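Local coordinates for mevalonate kinase, putative (Leishmania major, PDB 2HFS), which probably catalyses the ATP-dependent phosphorylation of (R)-mevalonate to (R)-5-phosphomevalonate, an early step of isoprenoid and sterol biosynthesis, at residues F25-I37 with Y223-L237. Numbering follows the deposited sequence.
Sequences FGEHFVVHGAEAI and YDNYTHIVSQAREAL
Tyr226 reaches off helix 216-239 into the loop joining strands 17-25 and 36-52, with Phe29 and Ala34 both packed against its ring. With CG anti to the backbone N (chi1 178°), the ring stretches away from the helix, and the CB of Ala34 meets its edge 3.5 Å from CD1. Phe29 lies nearly parallel to it, planes 6° apart but slid so far that the rings barely overlap; instead the CB of Tyr226 sits over the Phe29 face. The Tyr226 hydroxyl donates to the backbone O of Glu35 (OH to O 2.8 Å), although its modelled position is a little uncertain.

One turn earlier, Tyr223 stands beside the bend of the loop, its CE2 3.9 Å from His32 CB and its OH beside the Gly33-Ala34 peptide. Farther along the helix, Arg234 NH1 makes a salt bridge to the syn lone pair of Glu35 OE1 at 2.9 Å. Ala233 CB covers a face of the Phe25 ring, and Ile37 meets Leu237 tip to tip.

The N-terminal hairpin of this GHMP kinase is thus joined to the helix mainly by aromatic and aliphatic packing, the ion pair at the Glu35 carboxylate and, less surely placed, the hydroxyl bond to its backbone O adding polar ties.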
ATOM      1  N   PHE A  25      11.160   1.108   2.021  1.00 11.91           N
ATOM      2  CA  PHE A  25      11.993   1.514   3.160  1.00 10.76           C
ATOM      3  C   PHE A  25      11.257   2.351   4.175  1.00 11.19           C
ATOM      4  O   PHE A  25      10.479   3.222   3.818  1.00 10.90           O
ATOM      5  CB  PHE A  25      13.195   2.336   2.690  1.00 11.65           C
ATOM      6  CG  PHE A  25      14.198   1.544   1.888  1.00 10.14           C
ATOM      7  CD1 PHE A  25      15.296   0.954   2.520  1.00 10.20           C
ATOM      8  CD2 PHE A  25      14.048   1.388   0.519  1.00 10.48           C
ATOM      9  CE1 PHE A  25      16.212   0.223   1.810  1.00 10.55           C
ATOM     10  CE2 PHE A  25      14.985   0.649  -0.214  1.00 11.32           C
ATOM     11  CZ  PHE A  25      16.067   0.060   0.437  1.00 14.06           C
ATOM     12  N   GLY A  26      11.492   2.060   5.451  1.00 11.64           N
ATOM     13  CA  GLY A  26      11.294   3.039   6.503  1.00  9.30           C
ATOM     14  C   GLY A  26       9.992   3.006   7.286  1.00 10.86           C
ATOM     15  O   GLY A  26       9.673   3.954   7.971  1.00 11.87           O
ATOM     16  N   GLU A  27       9.250   1.907   7.194  1.00 12.02           N
ATOM     17  CA  GLU A  27       8.160   1.656   8.138  1.00 11.01           C
ATOM     18  C   GLU A  27       8.661   1.805   9.580  1.00 12.42           C
ATOM     19  O   GLU A  27       9.790   1.398   9.915  1.00 10.19           O
ATOM     20  CB  GLU A  27       7.569   0.263   7.975  1.00 11.04           C
ATOM     21  CG  GLU A  27       8.588  -0.861   7.972  1.00  8.61           C
ATOM     22  CD  GLU A  27       9.118  -1.119   6.567  1.00 10.96           C
ATOM     23  OE1 GLU A  27       8.349  -1.668   5.735  1.00 10.62           O
ATOM     24  OE2 GLU A  27      10.277  -0.739   6.276  1.00 10.80           O
ATOM     25  N   HIS A  28       7.810   2.367  10.430  1.00 10.41           N
ATOM     26  CA  HIS A  28       8.146   2.614  11.844  1.00 11.04           C
ATOM     27  C   HIS A  28       9.107   3.767  12.122  1.00 11.56           C
ATOM     28  O   HIS A  28       8.824   4.623  12.970  1.00 13.93           O
ATOM     29  CB  HIS A  28       8.578   1.313  12.545  1.00 11.89           C
ATOM     30  CG  HIS A  28       7.458   0.337  12.683  1.00 11.21           C
ATOM     31  ND1 HIS A  28       6.442   0.507  13.598  1.00 14.75           N
ATOM     32  CD2 HIS A  28       7.160  -0.786  11.989  1.00 12.07           C
ATOM     33  CE1 HIS A  28       5.571  -0.477  13.473  1.00 15.60           C
ATOM     34  NE2 HIS A  28       5.973  -1.267  12.490  1.00 13.69           N
ATOM     35  N   PHE A  29      10.228   3.816  11.409  1.00 11.67           N
ATOM     36  CA  PHE A  29      11.202   4.901  11.615  1.00 11.73           C
ATOM     37  C   PHE A  29      10.687   6.252  11.119  1.00 13.20           C
ATOM     38  O   PHE A  29      11.053   7.321  11.652  1.00 12.45           O
ATOM     39  CB  PHE A  29      12.529   4.546  10.954  1.00 13.51           C
ATOM     40  CG  PHE A  29      13.212   3.362  11.592  1.00 11.87           C
ATOM     41  CD1 PHE A  29      13.260   2.133  10.945  1.00 13.76           C
ATOM     42  CD2 PHE A  29      13.780   3.473  12.864  1.00  9.40           C
ATOM     43  CE1 PHE A  29      13.881   1.031  11.547  1.00 10.06           C
ATOM     44  CE2 PHE A  29      14.426   2.377  13.465  1.00 10.70           C
ATOM     45  CZ  PHE A  29      14.461   1.149  12.801  1.00  9.61           C
ATOM     46  N   VAL A  30       9.822   6.192  10.112  1.00 12.25           N
ATOM     47  CA  VAL A  30       9.138   7.366   9.582  1.00 12.88           C
ATOM     48  C   VAL A  30       8.302   8.111  10.645  1.00 12.46           C
ATOM     49  O   VAL A  30       8.198   9.346  10.615  1.00 13.82           O
ATOM     50  CB  VAL A  30       8.258   6.967   8.367  1.00 11.46           C
ATOM     51  CG1 VAL A  30       7.110   6.019   8.799  1.00 12.09           C
ATOM     52  CG2 VAL A  30       7.726   8.189   7.648  1.00 14.60           C
ATOM     53  N   VAL A  31       7.709   7.354  11.565  1.00 13.59           N
ATOM     54  CA  VAL A  31       6.969   7.902  12.700  1.00 15.63           C
ATOM     55  C   VAL A  31       7.849   8.866  13.514  1.00 15.39           C
ATOM     56  O   VAL A  31       7.343   9.808  14.124  1.00 15.86           O
ATOM     57  CB  VAL A  31       6.404   6.759  13.578  1.00 12.94           C
ATOM     58  CG1 VAL A  31       5.791   7.264  14.890  1.00 16.41           C
ATOM     59  CG2 VAL A  31       5.385   5.955  12.778  1.00 15.64           C
ATOM     60  N   HIS A  32       9.163   8.633  13.478  1.00 16.13           N
ATOM     61  CA  HIS A  32      10.121   9.392  14.280  1.00 15.91           C
ATOM     62  C   HIS A  32      10.948  10.370  13.456  1.00 17.36           C
ATOM     63  O   HIS A  32      11.968  10.901  13.930  1.00 17.36           O
ATOM     64  CB  HIS A  32      10.983   8.422  15.097  1.00 16.76           C
ATOM     65  CG  HIS A  32      10.171   7.573  16.019  1.00 14.90           C
ATOM     66  ND1 HIS A  32      10.020   7.866  17.356  1.00 17.50           N
ATOM     67  CD2 HIS A  32       9.393   6.490  15.778  1.00 13.17           C
ATOM     68  CE1 HIS A  32       9.222   6.970  17.912  1.00 15.46           C
ATOM     69  NE2 HIS A  32       8.810   6.140  16.973  1.00 11.37           N
ATOM     70  N   GLY A  33      10.503  10.598  12.221  1.00 18.00           N
ATOM     71  CA  GLY A  33      11.013  11.690  11.404  1.00 17.20           C
ATOM     72  C   GLY A  33      11.916  11.271  10.271  1.00 17.96           C
ATOM     73  O   GLY A  33      12.459  12.120   9.573  1.00 19.46           O
ATOM     74  N   ALA A  34      12.077   9.962  10.086  1.00 17.58           N
ATOM     75  CA  ALA A  34      12.965   9.441   9.047  1.00 17.30           C
ATOM     76  C   ALA A  34      12.247   9.479   7.708  1.00 16.92           C
ATOM     77  O   ALA A  34      11.025   9.488   7.659  1.00 18.55           O
ATOM     78  CB  ALA A  34      13.404   8.016   9.393  1.00 17.26           C
ATOM     79  N   GLU A  35      13.000   9.524   6.621  1.00 16.81           N
ATOM     80  CA  GLU A  35      12.395   9.469   5.289  1.00 15.89           C
ATOM     81  C   GLU A  35      12.009   8.020   4.987  1.00 14.16           C
ATOM     82  O   GLU A  35      12.696   7.091   5.419  1.00 13.59           O
ATOM     83  CB  GLU A  35      13.366   9.975   4.224  1.00 15.37           C
ATOM     84  CG  GLU A  35      13.957  11.368   4.466  1.00 15.70           C
ATOM     85  CD  GLU A  35      14.778  11.877   3.290  1.00 18.12           C
ATOM     86  OE1 GLU A  35      15.085  11.105   2.354  1.00 23.54           O
ATOM     87  OE2 GLU A  35      15.124  13.068   3.288  1.00 22.65           O
ATOM     88  N   ALA A  36      10.908   7.836   4.260  1.00 13.65           N
ATOM     89  CA  ALA A  36      10.447   6.509   3.843  1.00 12.69           C
ATOM     90  C   ALA A  36      10.273   6.449   2.323  1.00 12.57           C
ATOM     91  O   ALA A  36      10.044   7.465   1.673  1.00 14.70           O
ATOM     92  CB  ALA A  36       9.138   6.136   4.563  1.00 12.47           C
ATOM     93  N   ILE A  37      10.431   5.263   1.754  1.00 12.10           N
ATOM     94  CA  ILE A  37      10.208   5.069   0.340  1.00 13.18           C
ATOM     95  C   ILE A  37       9.041   4.101   0.217  1.00 12.51           C
ATOM     96  O   ILE A  37       9.101   2.958   0.690  1.00 10.33           O
ATOM     97  CB  ILE A  37      11.492   4.571  -0.403  1.00 11.14           C
ATOM     98  CG1 ILE A  37      12.671   5.552  -0.204  1.00 15.20           C
ATOM     99  CG2 ILE A  37      11.202   4.349  -1.908  1.00 15.17           C
ATOM    100  CD1 ILE A  37      14.057   5.077  -0.781  1.00 12.39           C
ATOM    101  N   TYR A 223      17.755   4.346  14.875  1.00 12.11           N
ATOM    102  CA  TYR A 223      17.193   5.410  14.055  1.00 12.93           C
ATOM    103  C   TYR A 223      18.244   6.041  13.133  1.00 13.70           C
ATOM    104  O   TYR A 223      17.982   6.281  11.951  1.00 13.87           O
ATOM    105  CB  TYR A 223      16.585   6.491  14.956  1.00 14.43           C
ATOM    106  CG  TYR A 223      16.037   7.653  14.172  1.00 14.56           C
ATOM    107  CD1 TYR A 223      16.833   8.756  13.874  1.00 14.20           C
ATOM    108  CD2 TYR A 223      14.727   7.635  13.696  1.00 12.93           C
ATOM    109  CE1 TYR A 223      16.330   9.826  13.130  1.00 17.91           C
ATOM    110  CE2 TYR A 223      14.215   8.700  12.963  1.00 17.41           C
ATOM    111  CZ  TYR A 223      15.019   9.787  12.682  1.00 12.80           C
ATOM    112  OH  TYR A 223      14.504  10.831  11.953  1.00 16.55           O
ATOM    113  N   ASP A 224      19.433   6.332  13.656  1.00 12.06           N
ATOM    114  CA  ASP A 224      20.434   6.977  12.802  1.00 13.21           C
ATOM    115  C   ASP A 224      20.953   5.964  11.799  1.00 12.81           C
ATOM    116  O   ASP A 224      21.189   6.295  10.639  1.00 13.10           O
ATOM    117  CB  ASP A 224      21.595   7.546  13.605  1.00 13.94           C
ATOM    118  CG  ASP A 224      21.195   8.728  14.462  1.00 15.27           C
ATOM    119  OD1 ASP A 224      20.228   9.448  14.117  1.00 15.02           O
ATOM    120  OD2 ASP A 224      21.819   9.000  15.507  1.00 15.54           O
ATOM    121  N   ASN A 225      21.107   4.729  12.267  1.00 13.25           N
ATOM    122  CA  ASN A 225      21.452   3.599  11.417  1.00 13.89           C
ATOM    123  C   ASN A 225      20.484   3.539  10.249  1.00 13.93           C
ATOM    124  O   ASN A 225      20.894   3.302   9.112  1.00 12.93           O
ATOM    125  CB  ASN A 225      21.420   2.285  12.220  1.00 14.16           C
ATOM    126  CG  ASN A 225      22.639   2.131  13.155  1.00 14.74           C
ATOM    127  OD1 ASN A 225      23.558   2.957  13.142  1.00 19.67           O
ATOM    128  ND2 ASN A 225      22.643   1.072  13.963  1.00 19.62           N
ATOM    129  N   TYR A 226      19.206   3.779  10.538  1.00 12.25           N
ATOM    130  CA  TYR A 226      18.198   3.851   9.474  1.00 13.72           C
ATOM    131  C   TYR A 226      18.412   4.980   8.462  1.00 12.98           C
ATOM    132  O   TYR A 226      18.348   4.754   7.243  1.00 13.81           O
ATOM    133  CB  TYR A 226      16.749   3.859   9.989  1.00 13.10           C
ATOM    134  CG  TYR A 226      15.836   3.994   8.797  1.00 12.74           C
ATOM    135  CD1 TYR A 226      15.233   5.228   8.483  1.00 11.89           C
ATOM    136  CD2 TYR A 226      15.679   2.922   7.895  1.00 15.31           C
ATOM    137  CE1 TYR A 226      14.437   5.372   7.339  1.00  8.38           C
ATOM    138  CE2 TYR A 226      14.895   3.059   6.741  1.00 10.20           C
ATOM    139  CZ  TYR A 226      14.285   4.284   6.466  1.00 10.33           C
ATOM    140  OH  TYR A 226      13.524   4.404   5.329  1.00  9.85           O
ATOM    141  N   THR A 227      18.643   6.192   8.959  1.00 13.93           N
ATOM    142  CA  THR A 227      18.805   7.369   8.099  1.00 13.34           C
ATOM    143  C   THR A 227      19.945   7.188   7.093  1.00 15.24           C
ATOM    144  O   THR A 227      19.820   7.605   5.951  1.00 15.89           O
ATOM    145  CB  THR A 227      18.970   8.673   8.910  1.00 15.06           C
ATOM    146  OG1 THR A 227      20.109   8.569   9.781  1.00 17.39           O
ATOM    147  CG2 THR A 227      17.774   8.883   9.835  1.00 10.56           C
ATOM    148  N   HIS A 228      21.037   6.536   7.510  1.00 14.92           N
ATOM    149  CA  HIS A 228      22.108   6.194   6.574  1.00 18.48           C
ATOM    150  C   HIS A 228      21.638   5.245   5.458  1.00 17.60           C
ATOM    151  O   HIS A 228      21.967   5.462   4.283  1.00 19.22           O
ATOM    152  CB  HIS A 228      23.352   5.644   7.295  1.00 19.36           C
ATOM    153  CG  HIS A 228      24.522   5.420   6.383  1.00 24.61           C
ATOM    154  ND1 HIS A 228      24.931   6.355   5.451  1.00 29.08           N
ATOM    155  CD2 HIS A 228      25.373   4.373   6.261  1.00 28.29           C
ATOM    156  CE1 HIS A 228      25.979   5.890   4.792  1.00 28.38           C
ATOM    157  NE2 HIS A 228      26.264   4.688   5.260  1.00 27.88           N
ATOM    158  N   ILE A 229      20.853   4.227   5.806  1.00 15.57           N
ATOM    159  CA  ILE A 229      20.358   3.277   4.801  1.00 16.77           C
ATOM    160  C   ILE A 229      19.460   3.957   3.762  1.00 16.77           C
ATOM    161  O   ILE A 229      19.635   3.734   2.564  1.00 16.52           O
ATOM    162  CB  ILE A 229      19.646   2.061   5.462  1.00 15.82           C
ATOM    163  CG1 ILE A 229      20.662   1.193   6.218  1.00 17.90           C
ATOM    164  CG2 ILE A 229      18.929   1.197   4.412  1.00 17.58           C
ATOM    165  CD1 ILE A 229      20.033   0.224   7.166  1.00 15.86           C
ATOM    166  N   VAL A 230      18.524   4.792   4.214  1.00 15.70           N
ATOM    167  CA  VAL A 230      17.586   5.431   3.288  1.00 15.88           C
ATOM    168  C   VAL A 230      18.305   6.427   2.366  1.00 16.40           C
ATOM    169  O   VAL A 230      18.006   6.505   1.184  1.00 17.06           O
ATOM    170  CB  VAL A 230      16.332   6.024   4.006  1.00 16.42           C
ATOM    171  CG1 VAL A 230      16.701   7.191   4.929  1.00 14.03           C
ATOM    172  CG2 VAL A 230      15.281   6.408   3.002  1.00 15.40           C
ATOM    173  N   SER A 231      19.278   7.156   2.918  1.00 18.94           N
ATOM    174  CA  SER A 231      20.129   8.064   2.142  1.00 17.79           C
ATOM    175  C   SER A 231      20.765   7.305   0.992  1.00 19.27           C
ATOM    176  O   SER A 231      20.760   7.737  -0.178  1.00 17.44           O
ATOM    177  CB  SER A 231      21.217   8.629   3.060  1.00 19.66           C
ATOM    178  OG  SER A 231      22.062   9.541   2.381  1.00 24.93           O
ATOM    179  N   GLN A 232      21.315   6.151   1.334  1.00 17.20           N
ATOM    180  CA  GLN A 232      21.985   5.329   0.362  1.00 19.94           C
ATOM    181  C   GLN A 232      20.978   4.732  -0.614  1.00 18.36           C
ATOM    182  O   GLN A 232      21.259   4.649  -1.804  1.00 19.33           O
ATOM    183  CB  GLN A 232      22.825   4.270   1.063  1.00 20.31           C
ATOM    184  CG  GLN A 232      24.025   4.867   1.808  1.00 24.92           C
ATOM    185  CD  GLN A 232      24.931   3.806   2.400  1.00 30.26           C
ATOM    186  OE1 GLN A 232      24.658   3.280   3.479  1.00 34.96           O
ATOM    187  NE2 GLN A 232      26.017   3.491   1.699  1.00 32.35           N
ATOM    188  N   ALA A 233      19.798   4.358  -0.120  1.00 17.83           N
ATOM    189  CA  ALA A 233      18.739   3.818  -0.984  1.00 17.03           C
ATOM    190  C   ALA A 233      18.322   4.807  -2.075  1.00 16.95           C
ATOM    191  O   ALA A 233      18.158   4.441  -3.245  1.00 17.79           O
ATOM    192  CB  ALA A 233      17.542   3.392  -0.156  1.00 16.35           C
ATOM    193  N   ARG A 234      18.180   6.069  -1.688  1.00 18.98           N
ATOM    194  CA  ARG A 234      17.901   7.136  -2.640  1.00 18.96           C
ATOM    195  C   ARG A 234      18.995   7.197  -3.724  1.00 20.14           C
ATOM    196  O   ARG A 234      18.702   7.300  -4.924  1.00 18.27           O
ATOM    197  CB  ARG A 234      17.755   8.467  -1.905  1.00 19.02           C
ATOM    198  CG  ARG A 234      16.539   8.504  -0.979  1.00 18.09           C
ATOM    199  CD  ARG A 234      16.212   9.886  -0.395  1.00 20.84           C
ATOM    200  NE  ARG A 234      16.025  10.903  -1.433  1.00 18.82           N
ATOM    201  CZ  ARG A 234      15.910  12.211  -1.197  1.00 23.80           C
ATOM    202  NH1 ARG A 234      15.957  12.679   0.047  1.00 20.37           N
ATOM    203  NH2 ARG A 234      15.743  13.057  -2.210  1.00 21.49           N
ATOM    204  N   GLU A 235      20.249   7.096  -3.288  1.00 21.55           N
ATOM    205  CA  GLU A 235      21.378   7.057  -4.202  1.00 22.94           C
ATOM    206  C   GLU A 235      21.206   5.920  -5.190  1.00 23.47           C
ATOM    207  O   GLU A 235      21.084   6.156  -6.395  1.00 25.49           O
ATOM    208  CB  GLU A 235      22.682   6.857  -3.437  1.00 24.10           C
ATOM    209  CG  GLU A 235      23.312   8.113  -2.898  1.00 26.32           C
ATOM    210  CD  GLU A 235      24.811   7.972  -2.762  1.00 28.45           C
ATOM    211  OE1 GLU A 235      25.523   8.763  -3.404  1.00 31.97           O
ATOM    212  OE2 GLU A 235      25.274   7.071  -2.023  1.00 32.35           O
ATOM    213  N   ALA A 236      21.176   4.694  -4.666  1.00 22.99           N
ATOM    214  CA  ALA A 236      21.003   3.489  -5.473  1.00 22.82           C
ATOM    215  C   ALA A 236      19.928   3.632  -6.557  1.00 22.47           C
ATOM    216  O   ALA A 236      20.125   3.170  -7.687  1.00 22.61           O
ATOM    217  CB  ALA A 236      20.719   2.285  -4.580  1.00 21.33           C
ATOM    218  N   LEU A 237      18.809   4.270  -6.210  1.00 22.62           N
ATOM    219  CA  LEU A 237      17.682   4.474  -7.140  1.00 23.30           C
ATOM    220  C   LEU A 237      18.017   5.446  -8.278  1.00 24.41           C
ATOM    221  O   LEU A 237      17.725   5.170  -9.446  1.00 25.21           O
ATOM    222  CB  LEU A 237      16.430   4.953  -6.396  1.00 23.14           C
ATOM    223  CG  LEU A 237      15.623   3.989  -5.523  1.00 22.84           C
ATOM    224  CD1 LEU A 237      14.557   4.760  -4.750  1.00 21.34           C
ATOM    225  CD2 LEU A 237      14.976   2.886  -6.360  1.00 24.09           C
TER